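Local coordinates for quinoline 2-oxidoreductase large subunit (Pseudomonas putida, PDB 1T3Q), which probably catalyses the hydroxylation of quinoline at carbon 2, using a molybdenum centre held by a molybdopterin cytosine dinucleotide cofactor, at residues A752-V757 with E769-T774; G495-T500 with L522-S527. All coordinates share one frame; numbering follows the deposited sequence.

Contact 1 of 2, residues A752-V757 with E769-T774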
loop_
_atom_site.group_PDB
_atom_site.type_symbol
_atom_site.label_atom_id
_atom_site.label_comp_id
_atom_site.label_asym_id
_atom_site.label_seq_id
_atom_site.Cartn_x
_atom_site.Cartn_y
_atom_site.Cartn_z
ATOM N N ALA B 752 17.140 6.219 42.161
ATOM C CA ALA B 752 17.968 7.377 42.490
ATOM C C ALA B 752 17.130 8.523 43.050
ATOM O O ALA B 752 17.539 9.182 44.008
ATOM C CB ALA B 752 18.737 7.845 41.247
ATOM N N VAL B 753 15.961 8.763 42.458
ATOM C CA VAL B 753 15.091 9.839 42.925
ATOM C C VAL B 753 14.494 9.534 44.298
ATOM O O VAL B 753 14.496 10.391 45.188
ATOM C CB VAL B 753 13.935 10.122 41.934
ATOM C CG1 VAL B 753 13.068 11.265 42.465
ATOM C CG2 VAL B 753 14.492 10.481 40.560
ATOM N N VAL B 754 13.974 8.323 44.474
ATOM C CA VAL B 754 13.401 7.953 45.763
ATOM C C VAL B 754 14.492 8.035 46.828
ATOM O O VAL B 754 14.265 8.556 47.927
ATOM C CB VAL B 754 12.823 6.517 45.738
ATOM C CG1 VAL B 754 12.389 6.108 47.142
ATOM C CG2 VAL B 754 11.628 6.462 44.796
ATOM N N ALA B 755 15.680 7.528 46.502
ATOM C CA ALA B 755 16.791 7.579 47.448
ATOM C C ALA B 755 17.122 9.037 47.766
ATOM O O ALA B 755 17.430 9.371 48.904
ATOM C CB ALA B 755 18.024 6.875 46.869
ATOM N N ALA B 756 17.040 9.903 46.760
ATOM C CA ALA B 756 17.339 11.322 46.955
ATOM C C ALA B 756 16.365 11.985 47.923
ATOM O O ALA B 756 16.771 12.723 48.816
ATOM C CB ALA B 756 17.326 12.050 45.614
ATOM N N VAL B 757 15.073 11.734 47.744
ATOM C CA VAL B 757 14.078 12.317 48.631
ATOM C C VAL B 757 14.331 11.863 50.065
ATOM O O VAL B 757 14.276 12.657 51.001
ATOM C CB VAL B 757 12.651 11.910 48.206
ATOM C CG1 VAL B 757 11.649 12.296 49.289
ATOM C CG2 VAL B 757 12.293 12.597 46.890
ATOM N N GLU B 769 8.445 5.608 51.430
ATOM C CA GLU B 769 8.618 4.370 50.696
ATOM C C GLU B 769 7.546 4.091 49.656
ATOM O O GLU B 769 7.474 2.992 49.099
ATOM C CB GLU B 769 8.738 3.222 51.711
ATOM C CG GLU B 769 9.980 3.383 52.607
ATOM C CD GLU B 769 9.964 2.506 53.850
ATOM O OE1 GLU B 769 11.012 2.415 54.528
ATOM O OE2 GLU B 769 8.906 1.915 54.155
ATOM N N THR B 770 6.727 5.098 49.374
ATOM C CA THR B 770 5.671 4.958 48.378
ATOM C C THR B 770 5.861 5.957 47.239
ATOM O O THR B 770 6.171 7.122 47.483
ATOM C CB THR B 770 4.280 5.220 48.995
ATOM O OG1 THR B 770 4.055 4.309 50.077
ATOM C CG2 THR B 770 3.192 5.036 47.954
ATOM N N VAL B 771 5.710 5.498 45.999
ATOM C CA VAL B 771 5.793 6.400 44.854
ATOM C C VAL B 771 4.403 6.424 44.220
ATOM O O VAL B 771 3.665 5.437 44.282
ATOM C CB VAL B 771 6.834 5.951 43.790
ATOM C CG1 VAL B 771 8.242 6.030 44.373
ATOM C CG2 VAL B 771 6.523 4.546 43.296
ATOM N N PRO B 772 4.025 7.554 43.604
ATOM C CA PRO B 772 4.830 8.774 43.481
ATOM C C PRO B 772 4.942 9.543 44.796
ATOM O O PRO B 772 4.045 9.490 45.635
ATOM C CB PRO B 772 4.078 9.564 42.419
ATOM C CG PRO B 772 2.645 9.243 42.755
ATOM C CD PRO B 772 2.695 7.738 42.994
ATOM N N ILE B 773 6.053 10.250 44.971
ATOM C CA ILE B 773 6.273 11.050 46.168
ATOM C C ILE B 773 5.695 12.426 45.871
ATOM O O ILE B 773 6.353 13.284 45.280
ATOM C CB ILE B 773 7.770 11.165 46.475
ATOM C CG1 ILE B 773 8.352 9.761 46.673
ATOM C CG2 ILE B 773 7.981 12.033 47.706
ATOM C CD1 ILE B 773 9.859 9.725 46.865
ATOM N N THR B 774 4.446 12.608 46.279
ATOM C CA THR B 774 3.696 13.833 46.050
ATOM C C THR B 774 3.820 14.807 47.217
ATOM O O THR B 774 4.311 14.448 48.281
ATOM C CB THR B 774 2.216 13.491 45.880
ATOM O OG1 THR B 774 1.730 12.924 47.105
ATOM C CG2 THR B 774 2.024 12.465 44.768
#
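The helical turns of A752-V757 lie against the extended chain of E769-T774, with V754 CA and E769 CA the nearest alpha carbons at 7.7 Å, and no hydrogen bond crosses between them. V771 and I773 both start toward the helix, while P772 between them, preceded by a cis peptide bond, turns away. V754 meets V771 at about a right angle through single methyls: V754 CG2 lies 3.4 Å from V771 CG1, tighter than normal van der Waals contact. I773 works differently. Its chain is extended, with CD1 anti to CA across the CB-CG1 bond (chi2 175°), which carries that methyl to 3.8 Å from V757 CG2. The two side chains meet tip to tip, and a second touch joins I773 CG2 to V757 CG1 at 4.0 Å. The same I773 CD1 also approaches V754 CA at 4.1 Å, close to the helix backbone. V754 is enclosed by I380 and T384 of helix 375-393. Helix 744-761 is thereby packed on strand 770-771, which pairs in parallel with strand 185-193, V771 bonding S192 and G194 and I773 bonding T690 through their backbones. The contact is buried and apolar, consistent with cohesion by dispersion and the exclusion of water.

Contact 2 of 2, residues G495-T500 with L522-S527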
loop_
_atom_site.group_PDB
_atom_site.type_symbol
_atom_site.label_atom_id
_atom_site.label_comp_id
_atom_site.label_asym_id
_atom_site.label_seq_id
_atom_site.Cartn_x
_atom_site.Cartn_y
_atom_site.Cartn_z
ATOM N N GLY B 495 25.759 -3.876 -5.614
ATOM C CA GLY B 495 26.578 -3.781 -4.418
ATOM C C GLY B 495 25.922 -3.114 -3.220
ATOM O O GLY B 495 26.573 -2.893 -2.202
ATOM N N LYS B 496 24.643 -2.772 -3.340
ATOM C CA LYS B 496 23.939 -2.152 -2.230
ATOM C C LYS B 496 23.407 -3.287 -1.358
ATOM O O LYS B 496 23.431 -4.445 -1.774
ATOM C CB LYS B 496 22.806 -1.259 -2.749
ATOM C CG LYS B 496 23.294 -0.106 -3.625
ATOM C CD LYS B 496 24.354 0.722 -2.909
ATOM C CE LYS B 496 24.740 1.976 -3.690
ATOM N NZ LYS B 496 25.302 1.677 -5.033
ATOM N N VAL B 497 22.939 -2.965 -0.158
ATOM C CA VAL B 497 22.462 -3.992 0.763
ATOM C C VAL B 497 21.039 -3.759 1.271
ATOM O O VAL B 497 20.703 -2.663 1.714
ATOM C CB VAL B 497 23.403 -4.092 1.982
ATOM C CG1 VAL B 497 22.944 -5.192 2.916
ATOM C CG2 VAL B 497 24.830 -4.353 1.515
ATOM N N THR B 498 20.220 -4.809 1.219
ATOM C CA THR B 498 18.835 -4.747 1.684
ATOM C C THR B 498 18.666 -5.695 2.867
ATOM O O THR B 498 18.839 -6.907 2.730
ATOM C CB THR B 498 17.851 -5.163 0.577
ATOM O OG1 THR B 498 18.003 -4.289 -0.547
ATOM C CG2 THR B 498 16.408 -5.086 1.085
ATOM N N VAL B 499 18.345 -5.133 4.027
ATOM C CA VAL B 499 18.156 -5.908 5.248
ATOM C C VAL B 499 16.679 -5.939 5.620
ATOM O O VAL B 499 15.992 -4.920 5.540
ATOM C CB VAL B 499 18.938 -5.281 6.431
ATOM C CG1 VAL B 499 18.724 -6.093 7.700
ATOM C CG2 VAL B 499 20.415 -5.204 6.091
ATOM N N THR B 500 16.188 -7.111 6.007
ATOM C CA THR B 500 14.800 -7.240 6.423
ATOM C C THR B 500 14.815 -7.754 7.853
ATOM O O THR B 500 15.465 -8.755 8.167
ATOM C CB THR B 500 14.008 -8.218 5.530
ATOM O OG1 THR B 500 14.103 -7.802 4.162
ATOM C CG2 THR B 500 12.530 -8.226 5.935
ATOM N N LEU B 522 29.336 -6.304 6.393
ATOM C CA LEU B 522 29.655 -6.465 4.978
ATOM C C LEU B 522 30.762 -5.542 4.464
ATOM O O LEU B 522 31.154 -5.628 3.304
ATOM C CB LEU B 522 28.385 -6.280 4.134
ATOM C CG LEU B 522 27.362 -7.421 4.267
ATOM C CD1 LEU B 522 26.040 -7.032 3.629
ATOM C CD2 LEU B 522 27.923 -8.675 3.614
ATOM N N GLY B 523 31.264 -4.665 5.324
ATOM C CA GLY B 523 32.336 -3.768 4.919
ATOM C C GLY B 523 31.959 -2.723 3.886
ATOM O O GLY B 523 32.759 -2.399 3.005
ATOM N N VAL B 524 30.742 -2.195 3.986
ATOM C CA VAL B 524 30.265 -1.177 3.056
ATOM C C VAL B 524 29.734 0.027 3.823
ATOM O O VAL B 524 29.461 -0.061 5.022
ATOM C CB VAL B 524 29.128 -1.708 2.156
ATOM C CG1 VAL B 524 29.636 -2.844 1.286
ATOM C CG2 VAL B 524 27.950 -2.159 3.013
ATOM N N PRO B 525 29.593 1.177 3.144
ATOM C CA PRO B 525 29.084 2.385 3.802
ATOM C C PRO B 525 27.654 2.150 4.280
ATOM O O PRO B 525 26.875 1.480 3.605
ATOM C CB PRO B 525 29.131 3.438 2.692
ATOM C CG PRO B 525 30.195 2.936 1.763
ATOM C CD PRO B 525 29.957 1.453 1.742
ATOM N N ALA B 526 27.305 2.703 5.434
ATOM C CA ALA B 526 25.956 2.540 5.960
ATOM C C ALA B 526 24.948 3.154 4.988
ATOM O O ALA B 526 23.801 2.722 4.916
ATOM C CB ALA B 526 25.842 3.201 7.334
ATOM N N SER B 527 25.387 4.149 4.225
ATOM C CA SER B 527 24.506 4.805 3.263
ATOM C C SER B 527 24.113 3.860 2.128
ATOM O O SER B 527 23.178 4.145 1.378
ATOM C CB SER B 527 25.185 6.049 2.687
ATOM O OG SER B 527 26.360 5.703 1.974
#
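No ring or other flat group takes part where V497 meets L522 and V524, so there are no faces or edges to assign; the contact is made by branched aliphatic tips. V497 starts toward the other segment and holds out both methyls. With CG1 opposite the backbone N across the CA-CB bond (chi1 -178°), CG2 is left beside that N, and the fork between the two methyls receives L522. Its CD1 lies 3.6 Å from V497 CG2 and 3.7 Å from V497 CG1, near-equal distances that show one methyl seated against a pair. L522 CD1 gets there because the leucine is stretched out, CD1 being anti to CA (chi2 169°). V524 adds a looser touch, its CG2 standing 4.1 Å from V497 CG2. At V497 CG2 the L522 CD1 and V524 CG2 methyls lie in directions roughly perpendicular to each other, and both valine and leucine partners cross V497 obliquely.

Between these two partners the helix ends in a Schellman motif: G523 has positive phi (67°), and V524 N returns to A519 O. This turn presents L522 and V524 to the same valine. V497 belongs to strand 497-501, lying between strand 529-532, parallel to it, and strand 486-491, antiparallel. V489 of the latter touches both V497 and L522, while V499 farther along packs on A518 of helix 510-522. The contact therefore seats the C-terminal end of that helix on the start of the strand, within a beta-alpha-beta unit whose strand also meets R230 and N538 of the second subunit.

Overall arrangement
Followed from the N terminus, contact 2 comes first: it closes the stretch from strand 497-501 through helix 510-522 toward strand 529-532, with 21 residues between its segments. The chain runs on through helix 549-576 and strands 636-649 and 655-665 before contact 1 closes a shorter excursion of 11 residues, from helix 744-761 back to strand 770-771. The two loops are in series, neither nested nor crossed. The centres of contact 1 and contact 2 are about 47 Å apart, on opposite sides of the chain's centre. Contact 1 links the penultimate helix to the sheet containing strand 185-193; contact 2 stays within the sheet of strands 529-532, 497-501, 486-491 and 625-629 and helix 510-522 packed on it.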